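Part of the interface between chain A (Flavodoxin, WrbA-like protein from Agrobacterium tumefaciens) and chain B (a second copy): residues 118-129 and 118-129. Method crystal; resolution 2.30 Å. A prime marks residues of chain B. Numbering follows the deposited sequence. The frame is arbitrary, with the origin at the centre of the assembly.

Chain A, residues 118-129: AGQHGGLWVSLG
Chain B (118-129) AGQHGGLWVSLG

Short antiparallel strands that pair about a two-fold axis are a recurrent way of joining two subunits, and the two copies of this WrbA-like flavodoxin illustrate it: the axis is exact, so each contact recurs by symmetry, except the Trp125–Trp125′ CB pair, which maps onto itself. Along chain B, Ala118′ to Gln120′ form the end of a helix (phi/psi near -60/-40). Gly119′ packs against the partner's serine, its CA 3.6 Å from Ser127 CB. Gln120′ (chi1 t, chi2 108°, chi3 21°) and then His121′ (-86/0; chi1 m, chi2 -80°) point their CA-to-CB bonds away. The helix closes in a Schellman motif: Gly122′ takes positive phi (70/36), which favours glycine, while Gly122′ N bonds to Gly119′ O (2.7 Å) and Gly123′ N to Ala118′ O (3.0 Å). Gly123′ (-97/177) extends the chain, and its O accepts a hydrogen bond from Ser127 OG (2.8 Å).

The strand, residues 124-126, runs at 162° to its mate, with axes 4.6 Å apart at closest approach. Leu124′ (-107/137; chi1 m, chi2 t) faces Val126 in a non-hydrogen-bonded pair, CA to CA 5.0 Å; Leu124′ CD2 reaches 4.2 Å from Val126 CG1, and Leu124′ CA makes a CA-H...O contact with Trp125 O at 3.3 Å. At the centre Trp125′ (-103/129) meets Trp125, CA to CA 4.8 Å. Reciprocal bonds, Trp125′ N to Trp125 O and Trp125 N to Trp125′ O, are both 2.8 Å and nearly straight at 165°. The tryptophan CB atoms lie 3.9 Å apart on the face opposite Leu124′ and Val126′, but chi1 t and chi2 -91° lead the indoles away. Val126′ (-100/117; chi1 t) repeats the leucine-valine pairing. Beyond the strand, Ser127′ (-84/166; chi1 p) points toward chain A, donating from OG to Gly123 O at 2.8 Å. Leu128′ (-66/132; chi1 t, chi2 p) then turns its end away.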

ATOM      1  N   ALA A 118      11.747  -6.831   4.223  1.00 50.43           N
ATOM      2  CA  ALA A 118      13.139  -6.671   3.733  1.00 50.26           C
ATOM      3  C   ALA A 118      13.742  -5.334   4.085  1.00 50.23           C
ATOM      4  O   ALA A 118      14.871  -5.282   4.483  1.00 51.90           O
ATOM      5  CB  ALA A 118      13.221  -6.891   2.184  1.00 48.34           C
ATOM      6  N   GLY A 119      12.994  -4.250   3.942  1.00 50.88           N
ATOM      7  CA  GLY A 119      13.479  -2.906   4.270  1.00 50.63           C
ATOM      8  C   GLY A 119      13.734  -2.749   5.763  1.00 51.03           C
ATOM      9  O   GLY A 119      14.745  -2.208   6.213  1.00 50.38           O
ATOM     10  N   GLN A 120      12.806  -3.241   6.537  1.00 51.68           N
ATOM     11  CA  GLN A 120      12.885  -3.219   7.999  1.00 52.84           C
ATOM     12  C   GLN A 120      14.216  -3.857   8.439  1.00 52.67           C
ATOM     13  O   GLN A 120      14.853  -3.414   9.408  1.00 51.82           O
ATOM     14  CB  GLN A 120      11.723  -4.075   8.499  1.00 53.74           C
ATOM     15  CG  GLN A 120      11.365  -3.917   9.895  1.00 60.84           C
ATOM     16  CD  GLN A 120      10.067  -3.185  10.094  1.00 66.02           C
ATOM     17  OE1 GLN A 120       9.265  -3.126   9.184  1.00 71.58           O
ATOM     18  NE2 GLN A 120       9.875  -2.578  11.304  1.00 72.64           N
ATOM     19  N   HIS A 121      14.634  -4.895   7.701  1.00 51.84           N
ATOM     20  CA  HIS A 121      15.882  -5.607   7.943  1.00 51.80           C
ATOM     21  C   HIS A 121      17.091  -4.981   7.272  1.00 51.49           C
ATOM     22  O   HIS A 121      18.188  -5.502   7.359  1.00 52.37           O
ATOM     23  CB  HIS A 121      15.726  -7.061   7.473  1.00 51.94           C
ATOM     24  CG  HIS A 121      14.962  -7.917   8.429  1.00 53.14           C
ATOM     25  ND1 HIS A 121      15.542  -8.461   9.553  1.00 54.67           N
ATOM     26  CD2 HIS A 121      13.669  -8.308   8.451  1.00 53.36           C
ATOM     27  CE1 HIS A 121      14.642  -9.156  10.222  1.00 54.83           C
ATOM     28  NE2 HIS A 121      13.496  -9.076   9.578  1.00 53.38           N
ATOM     29  N   GLY A 122      16.885  -3.897   6.557  1.00 51.75           N
ATOM     30  CA  GLY A 122      17.967  -3.174   5.895  1.00 51.63           C
ATOM     31  C   GLY A 122      18.565  -3.928   4.721  1.00 51.45           C
ATOM     32  O   GLY A 122      19.761  -3.874   4.490  1.00 51.92           O
ATOM     33  N   GLY A 123      17.729  -4.646   3.989  1.00 51.50           N
ATOM     34  CA  GLY A 123      18.168  -5.449   2.853  1.00 51.21           C
ATOM     35  C   GLY A 123      17.989  -4.768   1.527  1.00 51.31           C
ATOM     36  O   GLY A 123      17.452  -3.676   1.468  1.00 51.59           O
ATOM     37  N   LEU A 124      18.436  -5.421   0.453  1.00 51.30           N
ATOM     38  CA  LEU A 124      18.249  -4.886  -0.880  1.00 52.42           C
ATOM     39  C   LEU A 124      17.198  -5.684  -1.583  1.00 51.29           C
ATOM     40  O   LEU A 124      17.264  -6.888  -1.550  1.00 52.55           O
ATOM     41  CB  LEU A 124      19.488  -5.025  -1.743  1.00 52.71           C
ATOM     42  CG  LEU A 124      20.762  -4.402  -1.299  1.00 56.53           C
ATOM     43  CD1 LEU A 124      21.520  -4.416  -2.642  1.00 62.58           C
ATOM     44  CD2 LEU A 124      20.680  -2.981  -0.605  1.00 59.43           C
ATOM     45  N   TRP A 125      16.294  -5.029  -2.286  1.00 49.88           N
ATOM     46  CA  TRP A 125      15.187  -5.735  -2.877  1.00 49.49           C
ATOM     47  C   TRP A 125      15.384  -5.939  -4.351  1.00 49.23           C
ATOM     48  O   TRP A 125      15.700  -5.013  -5.094  1.00 50.28           O
ATOM     49  CB  TRP A 125      13.862  -5.011  -2.616  1.00 48.95           C
ATOM     50  CG  TRP A 125      12.710  -5.812  -3.163  1.00 48.80           C
ATOM     51  CD1 TRP A 125      12.166  -5.715  -4.413  1.00 48.83           C
ATOM     52  CD2 TRP A 125      12.037  -6.881  -2.519  1.00 48.04           C
ATOM     53  NE1 TRP A 125      11.212  -6.654  -4.589  1.00 48.13           N
ATOM     54  CE2 TRP A 125      11.095  -7.388  -3.438  1.00 49.29           C
ATOM     55  CE3 TRP A 125      12.139  -7.471  -1.258  1.00 48.55           C
ATOM     56  CZ2 TRP A 125      10.224  -8.424  -3.110  1.00 49.53           C
ATOM     57  CZ3 TRP A 125      11.346  -8.545  -0.955  1.00 47.30           C
ATOM     58  CH2 TRP A 125      10.396  -9.016  -1.867  1.00 49.19           C
ATOM     59  N   VAL A 126      15.214  -7.177  -4.771  1.00 49.97           N
ATOM     60  CA  VAL A 126      15.366  -7.589  -6.170  1.00 49.28           C
ATOM     61  C   VAL A 126      13.981  -7.698  -6.799  1.00 49.59           C
ATOM     62  O   VAL A 126      13.173  -8.506  -6.390  1.00 50.16           O
ATOM     63  CB  VAL A 126      16.058  -8.968  -6.283  1.00 49.98           C
ATOM     64  CG1 VAL A 126      16.190  -9.376  -7.754  1.00 48.14           C
ATOM     65  CG2 VAL A 126      17.444  -8.977  -5.579  1.00 45.65           C
ATOM     66  N   SER A 127      13.726  -6.878  -7.811  1.00 49.80           N
ATOM     67  CA  SER A 127      12.480  -6.849  -8.527  1.00 49.95           C
ATOM     68  C   SER A 127      12.478  -7.928  -9.630  1.00 50.59           C
ATOM     69  O   SER A 127      13.527  -8.502  -9.963  1.00 49.40           O
ATOM     70  CB  SER A 127      12.316  -5.463  -9.124  1.00 49.56           C
ATOM     71  OG  SER A 127      13.206  -5.301 -10.230  1.00 49.32           O
ATOM     72  N   LEU A 128      11.302  -8.219 -10.195  1.00 52.32           N
ATOM     73  CA  LEU A 128      11.198  -9.224 -11.272  1.00 53.10           C
ATOM     74  C   LEU A 128      11.947  -8.689 -12.489  1.00 54.14           C
ATOM     75  O   LEU A 128      11.811  -7.525 -12.872  1.00 54.80           O
ATOM     76  CB  LEU A 128       9.735  -9.528 -11.574  1.00 52.52           C
ATOM     77  CG  LEU A 128       9.354 -10.785 -12.382  1.00 53.65           C
ATOM     78  CD1 LEU A 128       9.789 -12.009 -11.733  1.00 52.98           C
ATOM     79  CD2 LEU A 128       7.861 -10.863 -12.602  1.00 54.57           C
ATOM     80  N   GLY A 129      12.788  -9.495 -13.090  1.00 55.15           N
ATOM     81  CA  GLY A 129      13.580  -8.975 -14.239  1.00 56.75           C
ATOM     82  C   GLY A 129      13.046  -9.204 -15.660  1.00 57.68           C
ATOM     83  O   GLY A 129      11.967  -8.694 -15.998  1.00 60.39           O
TER
ATOM     84  N   ALA B 118      10.568   1.818  -9.354  1.00 50.43           N
ATOM     85  CA  ALA B 118      11.839   1.061  -9.475  1.00 50.26           C
ATOM     86  C   ALA B 118      11.637  -0.366  -9.920  1.00 50.23           C
ATOM     87  O   ALA B 118      12.368  -0.837 -10.746  1.00 51.90           O
ATOM     88  CB  ALA B 118      12.640   1.082  -8.130  1.00 48.34           C
ATOM     89  N   GLY B 119      10.648  -1.060  -9.377  1.00 50.88           N
ATOM     90  CA  GLY B 119      10.358  -2.449  -9.750  1.00 50.63           C
ATOM     91  C   GLY B 119       9.880  -2.555 -11.192  1.00 51.03           C
ATOM     92  O   GLY B 119      10.293  -3.416 -11.970  1.00 50.38           O
ATOM     93  N   GLN B 120       9.003  -1.658 -11.551  1.00 51.68           N
ATOM     94  CA  GLN B 120       8.448  -1.572 -12.904  1.00 52.84           C
ATOM     95  C   GLN B 120       9.607  -1.494 -13.917  1.00 52.67           C
ATOM     96  O   GLN B 120       9.540  -2.066 -15.016  1.00 51.82           O
ATOM     97  CB  GLN B 120       7.645  -0.275 -12.952  1.00 53.74           C
ATOM     98  CG  GLN B 120       6.708  -0.142 -14.050  1.00 60.84           C
ATOM     99  CD  GLN B 120       5.272  -0.260 -13.620  1.00 66.02           C
ATOM    100  OE1 GLN B 120       4.975  -0.073 -12.458  1.00 71.58           O
ATOM    101  NE2 GLN B 120       4.364  -0.620 -14.578  1.00 72.64           N
ATOM    102  N   HIS B 121      10.677  -0.790 -13.520  1.00 51.84           N
ATOM    103  CA  HIS B 121      11.881  -0.629 -14.326  1.00 51.80           C
ATOM    104  C   HIS B 121      12.888  -1.753 -14.165  1.00 51.49           C
ATOM    105  O   HIS B 121      13.955  -1.718 -14.749  1.00 52.37           O
ATOM    106  CB  HIS B 121      12.542   0.712 -13.972  1.00 51.94           C
ATOM    107  CG  HIS B 121      11.870   1.890 -14.598  1.00 53.14           C
ATOM    108  ND1 HIS B 121      12.095   2.253 -15.907  1.00 54.67           N
ATOM    109  CD2 HIS B 121      10.970   2.774 -14.116  1.00 53.36           C
ATOM    110  CE1 HIS B 121      11.368   3.314 -16.202  1.00 54.83           C
ATOM    111  NE2 HIS B 121      10.672   3.647 -15.134  1.00 53.38           N
ATOM    112  N   GLY B 122      12.577  -2.720 -13.331  1.00 51.75           N
ATOM    113  CA  GLY B 122      13.438  -3.881 -13.115  1.00 51.63           C
ATOM    114  C   GLY B 122      14.720  -3.548 -12.373  1.00 51.45           C
ATOM    115  O   GLY B 122      15.767  -4.106 -12.658  1.00 51.92           O
ATOM    116  N   GLY B 123      14.638  -2.624 -11.431  1.00 51.50           N
ATOM    117  CA  GLY B 123      15.795  -2.180 -10.661  1.00 51.21           C
ATOM    118  C   GLY B 123      15.926  -2.850  -9.324  1.00 51.31           C
ATOM    119  O   GLY B 123      15.069  -3.629  -8.945  1.00 51.59           O
ATOM    120  N   LEU B 124      17.002  -2.539  -8.601  1.00 51.30           N
ATOM    121  CA  LEU B 124      17.187  -3.074  -7.268  1.00 52.42           C
ATOM    122  C   LEU B 124      16.951  -1.987  -6.269  1.00 51.29           C
ATOM    123  O   LEU B 124      17.481  -0.917  -6.439  1.00 52.55           O
ATOM    124  CB  LEU B 124      18.610  -3.533  -7.017  1.00 52.71           C
ATOM    125  CG  LEU B 124      19.208  -4.576  -7.891  1.00 56.53           C
ATOM    126  CD1 LEU B 124      20.389  -4.997  -6.994  1.00 62.58           C
ATOM    127  CD2 LEU B 124      18.273  -5.768  -8.351  1.00 59.43           C
ATOM    128  N   TRP B 125      16.243  -2.279  -5.194  1.00 49.88           N
ATOM    129  CA  TRP B 125      15.876  -1.243  -4.265  1.00 49.49           C
ATOM    130  C   TRP B 125      16.735  -1.275  -3.033  1.00 49.23           C
ATOM    131  O   TRP B 125      16.924  -2.315  -2.407  1.00 50.28           O
ATOM    132  CB  TRP B 125      14.396  -1.337  -3.881  1.00 48.95           C
ATOM    133  CG  TRP B 125      14.014  -0.191  -2.982  1.00 48.80           C
ATOM    134  CD1 TRP B 125      14.053  -0.175  -1.615  1.00 48.83           C
ATOM    135  CD2 TRP B 125      13.634   1.114  -3.383  1.00 48.04           C
ATOM    136  NE1 TRP B 125      13.733   1.051  -1.147  1.00 48.13           N
ATOM    137  CE2 TRP B 125      13.458   1.873  -2.207  1.00 49.29           C
ATOM    138  CE3 TRP B 125      13.432   1.727  -4.621  1.00 48.55           C
ATOM    139  CZ2 TRP B 125      13.036   3.199  -2.238  1.00 49.53           C
ATOM    140  CZ3 TRP B 125      13.098   3.054  -4.665  1.00 47.30           C
ATOM    141  CH2 TRP B 125      12.898   3.784  -3.488  1.00 49.19           C
ATOM    142  N   VAL B 126      17.275  -0.121  -2.698  1.00 49.97           N
ATOM    143  CA  VAL B 126      18.150   0.061  -1.536  1.00 49.28           C
ATOM    144  C   VAL B 126      17.331   0.665  -0.401  1.00 49.59           C
ATOM    145  O   VAL B 126      16.833   1.766  -0.509  1.00 50.16           O
ATOM    146  CB  VAL B 126      19.321   1.021  -1.851  1.00 49.98           C
ATOM    147  CG1 VAL B 126      20.207   1.200  -0.614  1.00 48.14           C
ATOM    148  CG2 VAL B 126      20.157   0.531  -3.066  1.00 45.65           C
ATOM    149  N   SER B 127      17.211  -0.071   0.698  1.00 49.80           N
ATOM    150  CA  SER B 127      16.485   0.343   1.868  1.00 49.95           C
ATOM    151  C   SER B 127      17.383   1.221   2.764  1.00 50.59           C
ATOM    152  O   SER B 127      18.608   1.284   2.575  1.00 49.40           O
ATOM    153  CB  SER B 127      16.037  -0.905   2.606  1.00 49.56           C
ATOM    154  OG  SER B 127      17.154  -1.519   3.250  1.00 49.32           O
ATOM    155  N   LEU B 128      16.781   1.911   3.738  1.00 52.32           N
ATOM    156  CA  LEU B 128      17.555   2.766   4.661  1.00 53.10           C
ATOM    157  C   LEU B 128      18.453   1.861   5.499  1.00 54.14           C
ATOM    158  O   LEU B 128      18.028   0.823   6.012  1.00 54.80           O
ATOM    159  CB  LEU B 128      16.615   3.609   5.515  1.00 52.52           C
ATOM    160  CG  LEU B 128      17.154   4.830   6.287  1.00 53.65           C
ATOM    161  CD1 LEU B 128      17.736   5.827   5.404  1.00 52.98           C
ATOM    162  CD2 LEU B 128      16.064   5.489   7.101  1.00 54.57           C
ATOM    163  N   GLY B 129      19.715   2.194   5.617  1.00 55.15           N
ATOM    164  CA  GLY B 129      20.626   1.292   6.374  1.00 56.75           C
ATOM    165  C   GLY B 129      20.877   1.584   7.860  1.00 57.68           C
ATOM    166  O   GLY B 129      19.933   1.528   8.664  1.00 60.39           O
TER